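Local coordinates for dally-like protein (Drosophila melanogaster, PDB 3ODN) that probably acts as a cell-surface heparan sulfate proteoglycan of the glypican family and takes part in hedgehog signalling, at residues R59-G64 / M230-A235; G180-K185 / S298-N303; A270-K275 / N487-L492. The protein carries 2 engineered substitutions. All coordinates share one frame; numbering follows the deposited sequence.

The three contacts are strung out along the elongated, all-helical glypican core, close to a straight line. Interaction 1 lies near one end and interaction 2 toward the other, their centres about 68 Å apart. Interaction 3 sits between them near the middle, with its centre about 36 Å from that of interaction 1 and about 33 Å from that of interaction 2. No two of them touch. Helix 182-214 begins in interaction 2, runs past interaction 3 and is followed in the chain by helix 222-231 of interaction 1. Interaction 2 interleaves along the sequence with each of the others, whereas interaction 1 closes before interaction 3 opens, so the chain travels the rod repeatedly.

Interaction 1 of 3, residues R59-G64 / M230-A235; sequences RQQLEG and MQHCGA
Gln-61 and Gln-231 bring their side-chain amides together, and this meeting carries most of a small surface contact. Gln-61 CD lies 3.4 Å from Gln-231 NE2, and the two amide planes are turned only 19° from each other. Both chains are extended beyond CG and reach across from their own backbones. Gln-231 gets there with CG anti to the backbone N (chi1 -170°), which also carries that CG over one face of the neighbouring His-232 ring, 3.7 Å above its plane and toward the rim. The amide of Gln-61 approaches the same ring at its edge, near the ring plane. With an alanine here in place of Gln-231, the amide of Gln-61 would probably lose its flat partner and the His-232 ring the methylene laid on its face. Farther out, Ser-58 touches both Gln-231 and His-232, Met-54 adds to the packing on the histidine, and Arg-59 NH2 hydrogen-bonds Thr-224 OG1, a second tie between the two helices. The contact thus joins the long helix 48-106 to the end of helix 222-231 in the disulfide-rich end of the core, where helix 245-255 receives Leu-62 from one segment and Met-230 from the other.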
loop_
_atom_site.group_PDB
_atom_site.type_symbol
_atom_site.label_atom_id
_atom_site.label_comp_id
_atom_site.label_asym_id
_atom_site.label_seq_id
_atom_site.Cartn_x
_atom_site.Cartn_y
_atom_site.Cartn_z
ATOM N N ARG A 59 5.033 28.857 -19.845
ATOM C CA ARG A 59 3.954 27.899 -19.535
ATOM C C ARG A 59 4.390 26.441 -19.780
ATOM O O ARG A 59 4.334 25.622 -18.863
ATOM C CB ARG A 59 2.688 28.215 -20.368
ATOM C CG ARG A 59 1.535 28.835 -19.582
ATOM C CD ARG A 59 0.217 28.692 -20.325
ATOM N NE ARG A 59 -0.875 29.401 -19.654
ATOM C CZ ARG A 59 -2.058 29.660 -20.205
ATOM N NH1 ARG A 59 -2.322 29.268 -21.446
ATOM N NH2 ARG A 59 -2.984 30.319 -19.521
ATOM N N GLN A 60 4.853 26.141 -21.009
ATOM C CA GLN A 60 5.297 24.819 -21.466
ATOM C C GLN A 60 6.587 24.313 -20.803
ATOM O O GLN A 60 6.866 23.116 -20.869
ATOM C CB GLN A 60 5.395 24.778 -23.006
ATOM C CG GLN A 60 4.052 25.022 -23.703
ATOM C CD GLN A 60 4.022 24.510 -25.121
ATOM O OE1 GLN A 60 4.139 25.277 -26.088
ATOM N NE2 GLN A 60 3.830 23.200 -25.273
ATOM N N GLN A 61 7.363 25.211 -20.162
ATOM C CA GLN A 61 8.597 24.862 -19.455
ATOM C C GLN A 61 8.244 24.212 -18.133
ATOM O O GLN A 61 8.754 23.130 -17.833
ATOM C CB GLN A 61 9.479 26.097 -19.223
ATOM C CG GLN A 61 10.479 26.353 -20.342
ATOM C CD GLN A 61 11.023 27.760 -20.298
ATOM O OE1 GLN A 61 11.660 28.175 -19.328
ATOM N NE2 GLN A 61 10.789 28.525 -21.354
ATOM N N LEU A 62 7.351 24.866 -17.356
ATOM C CA LEU A 62 6.874 24.377 -16.063
ATOM C C LEU A 62 5.964 23.169 -16.247
ATOM O O LEU A 62 6.156 22.172 -15.547
ATOM C CB LEU A 62 6.167 25.497 -15.267
ATOM C CG LEU A 62 5.528 25.115 -13.909
ATOM C CD1 LEU A 62 6.573 24.678 -12.889
ATOM C CD2 LEU A 62 4.713 26.267 -13.359
ATOM N N GLU A 63 4.982 23.249 -17.180
ATOM C CA GLU A 63 4.044 22.149 -17.470
ATOM C C GLU A 63 4.800 20.879 -17.915
ATOM O O GLU A 63 4.402 19.767 -17.556
ATOM C CB GLU A 63 2.991 22.568 -18.528
ATOM C CG GLU A 63 1.889 23.482 -18.000
ATOM C CD GLU A 63 0.530 23.319 -18.662
ATOM O OE1 GLU A 63 -0.401 22.796 -18.002
ATOM O OE2 GLU A 63 0.396 23.715 -19.843
ATOM N N GLY A 64 5.905 21.088 -18.642
ATOM C CA GLY A 64 6.797 20.051 -19.149
ATOM C C GLY A 64 7.579 19.357 -18.057
ATOM O O GLY A 64 7.488 18.129 -17.931
ATOM N N MET A 230 8.419 36.597 -13.765
ATOM C CA MET A 230 9.539 36.030 -13.020
ATOM C C MET A 230 10.674 35.568 -13.948
ATOM O O MET A 230 11.842 35.848 -13.679
ATOM C CB MET A 230 9.040 34.904 -12.092
ATOM C CG MET A 230 10.125 34.211 -11.243
ATOM S SD MET A 230 10.970 32.800 -12.029
ATOM C CE MET A 230 9.520 31.686 -12.366
ATOM N N GLN A 231 10.327 34.843 -15.014
ATOM C CA GLN A 231 11.293 34.243 -15.924
ATOM C C GLN A 231 11.873 35.146 -16.997
ATOM O O GLN A 231 13.092 35.178 -17.160
ATOM C CB GLN A 231 10.710 32.952 -16.533
ATOM C CG GLN A 231 11.714 32.105 -17.311
ATOM C CD GLN A 231 11.227 30.692 -17.489
ATOM O OE1 GLN A 231 11.668 29.770 -16.806
ATOM N NE2 GLN A 231 10.324 30.476 -18.425
ATOM N N HIS A 232 11.001 35.840 -17.753
ATOM C CA HIS A 232 11.368 36.634 -18.923
ATOM C C HIS A 232 11.360 38.166 -18.810
ATOM O O HIS A 232 11.863 38.820 -19.727
ATOM C CB HIS A 232 10.468 36.228 -20.097
ATOM C CG HIS A 232 10.429 34.761 -20.375
ATOM N ND1 HIS A 232 11.401 34.145 -21.141
ATOM C CD2 HIS A 232 9.506 33.840 -20.013
ATOM C CE1 HIS A 232 11.053 32.870 -21.202
ATOM N NE2 HIS A 232 9.924 32.637 -20.530
ATOM N N CYS A 233 10.769 38.739 -17.736
ATOM C CA CYS A 233 10.645 40.202 -17.606
ATOM C C CYS A 233 11.782 41.009 -16.944
ATOM O O CYS A 233 11.690 42.237 -16.853
ATOM C CB CYS A 233 9.261 40.615 -17.109
ATOM S SG CYS A 233 7.895 39.989 -18.128
ATOM N N GLY A 234 12.855 40.333 -16.541
ATOM C CA GLY A 234 14.051 40.983 -16.006
ATOM C C GLY A 234 14.753 41.659 -17.167
ATOM O O GLY A 234 15.132 42.830 -17.090
ATOM N N ALA A 235 14.803 40.926 -18.295
ATOM C CA ALA A 235 15.329 41.302 -19.595
ATOM C C ALA A 235 14.527 42.477 -20.180
ATOM O O ALA A 235 15.102 43.312 -20.894
ATOM C CB ALA A 235 15.268 40.102 -20.525
#

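Interaction 2 of 3, residues G180-K185 / S298-N303; sequences GDVPDK and SEAIMN
The flat group here is the amide of Asn-303, whose nitrogen end is turned toward Gly-180 and Val-182. Val-182 CG2 comes to 4.5 Å from Asn-303 ND2, lying well off the amide plane, while Gly-180 N stands at the same distance on the other side and nearer that plane. These are loose approaches; what holds the amide is the hydrogen bond from Asn-303 ND2 to Phe-179 O, just ahead of Gly-180. A side chain on Gly-180 would point at this nitrogen, and the residue's positive phi (73°) suits glycine. Below the amide the contact turns apolar. Val-182 CG1 meets Ala-300 CB at 3.8 Å, because chi1 (164°) sets that methyl anti to the backbone N and sends the other, CG2, toward the asparagine. The small alanine lets the backbones come close, with Val-182 CA 6.2 Å from Ala-300 CA. On the outer side of the turn, Lys-177 NZ makes salt bridges to both Asp-181 and Asp-184, and so stands between two neighbouring carboxylates. The start of helix 182-214 is thereby laid against helix 293-306, with Phe-179 also on Ala-300 and Phe-144 of helix 136-155 packing on Val-182 and Pro-183.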
loop_
_atom_site.group_PDB
_atom_site.type_symbol
_atom_site.label_atom_id
_atom_site.label_comp_id
_atom_site.label_asym_id
_atom_site.label_seq_id
_atom_site.Cartn_x
_atom_site.Cartn_y
_atom_site.Cartn_z
ATOM N N GLY A 180 -6.213 -27.250 20.080
ATOM C CA GLY A 180 -5.702 -26.341 21.094
ATOM C C GLY A 180 -6.019 -24.900 20.767
ATOM O O GLY A 180 -7.168 -24.582 20.443
ATOM N N ASP A 181 -5.005 -24.024 20.861
ATOM C CA ASP A 181 -5.158 -22.594 20.553
ATOM C C ASP A 181 -4.713 -22.180 19.136
ATOM O O ASP A 181 -4.704 -20.985 18.837
ATOM C CB ASP A 181 -4.565 -21.700 21.651
ATOM C CG ASP A 181 -5.624 -20.939 22.430
ATOM O OD1 ASP A 181 -5.985 -19.820 22.004
ATOM O OD2 ASP A 181 -6.090 -21.461 23.471
ATOM N N VAL A 182 -4.412 -23.162 18.255
ATOM C CA VAL A 182 -4.030 -22.931 16.854
ATOM C C VAL A 182 -5.136 -22.242 16.031
ATOM O O VAL A 182 -4.866 -21.161 15.503
ATOM C CB VAL A 182 -3.416 -24.179 16.148
ATOM C CG1 VAL A 182 -3.392 -24.033 14.624
ATOM C CG2 VAL A 182 -2.022 -24.477 16.685
ATOM N N PRO A 183 -6.367 -22.799 15.901
ATOM C CA PRO A 183 -7.397 -22.114 15.102
ATOM C C PRO A 183 -7.607 -20.648 15.443
ATOM O O PRO A 183 -7.760 -19.826 14.542
ATOM C CB PRO A 183 -8.656 -22.919 15.395
ATOM C CG PRO A 183 -8.173 -24.234 15.757
ATOM C CD PRO A 183 -6.904 -24.052 16.476
ATOM N N ASP A 184 -7.590 -20.330 16.741
ATOM C CA ASP A 184 -7.803 -18.988 17.263
ATOM C C ASP A 184 -6.636 -18.059 16.892
ATOM O O ASP A 184 -6.876 -16.973 16.363
ATOM C CB ASP A 184 -8.061 -19.040 18.789
ATOM C CG ASP A 184 -8.750 -20.305 19.327
ATOM O OD1 ASP A 184 -9.497 -20.966 18.554
ATOM O OD2 ASP A 184 -8.561 -20.619 20.527
ATOM N N LYS A 185 -5.380 -18.511 17.128
ATOM C CA LYS A 185 -4.155 -17.754 16.845
ATOM C C LYS A 185 -3.849 -17.638 15.358
ATOM O O LYS A 185 -3.465 -16.561 14.906
ATOM C CB LYS A 185 -2.944 -18.348 17.597
ATOM C CG LYS A 185 -2.854 -17.919 19.060
ATOM C CD LYS A 185 -2.080 -18.927 19.898
ATOM C CE LYS A 185 -2.255 -18.676 21.372
ATOM N NZ LYS A 185 -1.703 -19.788 22.189
ATOM N N SER A 298 -0.147 -29.168 10.302
ATOM C CA SER A 298 0.256 -30.515 10.750
ATOM C C SER A 298 0.338 -30.571 12.293
ATOM O O SER A 298 -0.041 -31.575 12.907
ATOM C CB SER A 298 1.593 -30.920 10.133
ATOM O OG SER A 298 2.680 -30.182 10.672
ATOM N N GLU A 299 0.821 -29.473 12.905
ATOM C CA GLU A 299 0.942 -29.321 14.352
ATOM C C GLU A 299 -0.432 -29.260 15.031
ATOM O O GLU A 299 -0.584 -29.837 16.105
ATOM C CB GLU A 299 1.896 -28.166 14.723
ATOM C CG GLU A 299 3.357 -28.568 14.511
ATOM C CD GLU A 299 4.470 -27.551 14.712
ATOM O OE1 GLU A 299 4.212 -26.326 14.628
ATOM O OE2 GLU A 299 5.625 -27.998 14.897
ATOM N N ALA A 300 -1.455 -28.674 14.361
ATOM C CA ALA A 300 -2.850 -28.669 14.839
ATOM C C ALA A 300 -3.425 -30.119 14.757
ATOM O O ALA A 300 -4.125 -30.569 15.668
ATOM C CB ALA A 300 -3.684 -27.730 13.988
ATOM N N ILE A 301 -3.077 -30.848 13.678
ATOM C CA ILE A 301 -3.455 -32.230 13.437
ATOM C C ILE A 301 -2.859 -33.182 14.515
ATOM O O ILE A 301 -3.590 -34.009 15.066
ATOM C CB ILE A 301 -3.135 -32.634 11.967
ATOM C CG1 ILE A 301 -4.200 -32.036 10.994
ATOM C CG2 ILE A 301 -3.006 -34.163 11.805
ATOM C CD1 ILE A 301 -3.905 -32.116 9.429
ATOM N N MET A 302 -1.544 -33.036 14.829
ATOM C CA MET A 302 -0.840 -33.838 15.849
ATOM C C MET A 302 -1.411 -33.559 17.236
ATOM O O MET A 302 -1.465 -34.467 18.054
ATOM C CB MET A 302 0.668 -33.556 15.837
ATOM C CG MET A 302 1.402 -34.222 14.692
ATOM S SD MET A 302 3.203 -34.129 14.868
ATOM C CE MET A 302 3.530 -32.419 14.308
ATOM N N ASN A 303 -1.862 -32.301 17.487
ATOM C CA ASN A 303 -2.501 -31.874 18.739
ATOM C C ASN A 303 -3.789 -32.654 18.953
ATOM O O ASN A 303 -4.122 -32.961 20.097
ATOM C CB ASN A 303 -2.798 -30.369 18.730
ATOM C CG ASN A 303 -1.634 -29.459 19.063
ATOM O OD1 ASN A 303 -0.467 -29.872 19.167
ATOM N ND2 ASN A 303 -1.932 -28.173 19.204
#

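Interaction 3 of 3, residues A270-K275 / N487-L492; sequences AMAMDK and NAIVHL
Ala-272, Met-273, Ile-489 and Leu-492 form a wholly apolar helix-to-helix contact, buried near the centre of the chain. The two segments run roughly the same way, with 27° between their directions and an axis separation of 9.2 Å. No hydrogen bond crosses the interface, which is held by the packing of buried apolar side chains. Leu-492 is the main intruder: it sits against Ala-272 and Met-273, and also touches Phe-269 and Val-276, so that the four residues frame it as a knob in a hole of helix 260-281. The base of the leucine meets the alanine, Leu-492 CB lying 3.8 Å from Ala-272 CB, and the lack of a longer side chain there allows Ala-272 CA to come within 5.9 Å of Leu-492 CA. Farther along the side chain the partner changes. Leu-492 CD1 packs 3.7 Å from Met-273 CG, and the sulfur then bends over the fork of the leucine: Met-273 SD is 3.8 Å from Leu-492 CD1 and 3.9 Å from Leu-492 CD2. This embrace follows from the folded methionine chain, bent at both chi2 (-69°) and chi3 (-78°), which keeps the sulfur near the interface. Ile-489, one turn earlier than Leu-492, contributes a lighter touch, with its CG2 4.4 Å from Ala-272 CB. Helix 479-496, close to the end of the modelled chain, is thus laid beside helix 260-281 in a multi-helix core. Helix 182-214 closes on both sides of the pairing, its Ala-203 touching Leu-492 as well as Met-273, while helix 400-414 packs Val-412 on Met-273 and offers Arg-409 NE to Asp-274 in a salt bridge.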
loop_
_atom_site.group_PDB
_atom_site.type_symbol
_atom_site.label_atom_id
_atom_site.label_comp_id
_atom_site.label_asym_id
_atom_site.label_seq_id
_atom_site.Cartn_x
_atom_site.Cartn_y
_atom_site.Cartn_z
ATOM N N ALA A 270 2.262 8.533 2.751
ATOM C CA ALA A 270 3.612 7.975 2.929
ATOM C C ALA A 270 3.836 7.489 4.363
ATOM O O ALA A 270 4.453 6.451 4.570
ATOM C CB ALA A 270 4.664 8.995 2.554
ATOM N N MET A 271 3.318 8.227 5.338
ATOM C CA MET A 271 3.366 7.876 6.754
ATOM C C MET A 271 2.568 6.608 7.086
ATOM O O MET A 271 3.010 5.825 7.929
ATOM C CB MET A 271 2.909 9.054 7.613
ATOM C CG MET A 271 3.858 10.217 7.514
ATOM S SD MET A 271 3.661 11.468 8.796
ATOM C CE MET A 271 1.974 12.086 8.466
ATOM N N ALA A 272 1.396 6.418 6.430
ATOM C CA ALA A 272 0.544 5.247 6.610
ATOM C C ALA A 272 1.146 4.058 5.847
ATOM O O ALA A 272 1.105 2.926 6.364
ATOM C CB ALA A 272 -0.880 5.532 6.132
ATOM N N MET A 273 1.718 4.311 4.636
ATOM C CA MET A 273 2.402 3.272 3.837
ATOM C C MET A 273 3.620 2.758 4.595
ATOM O O MET A 273 3.909 1.557 4.536
ATOM C CB MET A 273 2.869 3.804 2.452
ATOM C CG MET A 273 1.814 3.749 1.393
ATOM S SD MET A 273 1.327 2.097 0.839
ATOM C CE MET A 273 2.691 1.712 -0.219
ATOM N N ASP A 274 4.336 3.665 5.303
ATOM C CA ASP A 274 5.500 3.271 6.104
ATOM C C ASP A 274 5.149 2.419 7.331
ATOM O O ASP A 274 5.950 1.579 7.736
ATOM C CB ASP A 274 6.330 4.471 6.524
ATOM C CG ASP A 274 7.757 4.052 6.776
ATOM O OD1 ASP A 274 8.476 3.773 5.786
ATOM O OD2 ASP A 274 8.140 3.924 7.963
ATOM N N LYS A 275 3.983 2.656 7.943
ATOM C CA LYS A 275 3.558 1.893 9.110
ATOM C C LYS A 275 3.129 0.486 8.693
ATOM O O LYS A 275 3.481 -0.472 9.362
ATOM C CB LYS A 275 2.499 2.659 9.932
ATOM C CG LYS A 275 1.952 1.915 11.170
ATOM C CD LYS A 275 2.979 1.586 12.288
ATOM C CE LYS A 275 3.715 2.793 12.828
ATOM N NZ LYS A 275 4.424 2.486 14.091
ATOM N N ASN A 487 -9.192 7.882 0.931
ATOM C CA ASN A 487 -9.749 6.545 1.215
ATOM C C ASN A 487 -8.679 5.457 1.367
ATOM O O ASN A 487 -8.738 4.706 2.328
ATOM C CB ASN A 487 -10.967 6.159 0.350
ATOM C CG ASN A 487 -10.746 6.072 -1.143
ATOM O OD1 ASN A 487 -9.817 5.409 -1.633
ATOM N ND2 ASN A 487 -11.680 6.644 -1.903
ATOM N N ALA A 488 -7.629 5.484 0.511
ATOM C CA ALA A 488 -6.433 4.632 0.573
ATOM C C ALA A 488 -5.766 4.722 1.982
ATOM O O ALA A 488 -5.446 3.674 2.566
ATOM C CB ALA A 488 -5.435 5.063 -0.498
ATOM N N ILE A 489 -5.625 5.967 2.539
ATOM C CA ILE A 489 -5.069 6.267 3.882
ATOM C C ILE A 489 -5.931 5.631 4.968
ATOM O O ILE A 489 -5.409 5.096 5.945
ATOM C CB ILE A 489 -4.882 7.819 4.123
ATOM C CG1 ILE A 489 -3.982 8.459 3.051
ATOM C CG2 ILE A 489 -4.386 8.176 5.568
ATOM C CD1 ILE A 489 -4.044 10.009 2.995
ATOM N N VAL A 490 -7.252 5.664 4.787
ATOM C CA VAL A 490 -8.180 5.068 5.741
ATOM C C VAL A 490 -7.983 3.533 5.751
ATOM O O VAL A 490 -7.844 2.929 6.812
ATOM C CB VAL A 490 -9.633 5.583 5.474
ATOM C CG1 VAL A 490 -10.723 4.650 6.053
ATOM C CG2 VAL A 490 -9.797 7.023 5.986
ATOM N N HIS A 491 -7.840 2.946 4.565
ATOM C CA HIS A 491 -7.601 1.515 4.344
ATOM C C HIS A 491 -6.236 1.055 4.888
ATOM O O HIS A 491 -6.154 -0.032 5.449
ATOM C CB HIS A 491 -7.738 1.191 2.853
ATOM C CG HIS A 491 -9.124 1.395 2.323
ATOM N ND1 HIS A 491 -10.244 1.062 3.076
ATOM C CD2 HIS A 491 -9.528 1.838 1.112
ATOM C CE1 HIS A 491 -11.284 1.319 2.303
ATOM N NE2 HIS A 491 -10.906 1.793 1.117
ATOM N N LEU A 492 -5.175 1.895 4.738
ATOM C CA LEU A 492 -3.850 1.622 5.277
ATOM C C LEU A 492 -3.880 1.649 6.798
ATOM O O LEU A 492 -3.309 0.754 7.428
ATOM C CB LEU A 492 -2.795 2.577 4.703
ATOM C CG LEU A 492 -2.425 2.335 3.224
ATOM C CD1 LEU A 492 -1.677 3.535 2.630
ATOM C CD2 LEU A 492 -1.706 0.945 3.003
#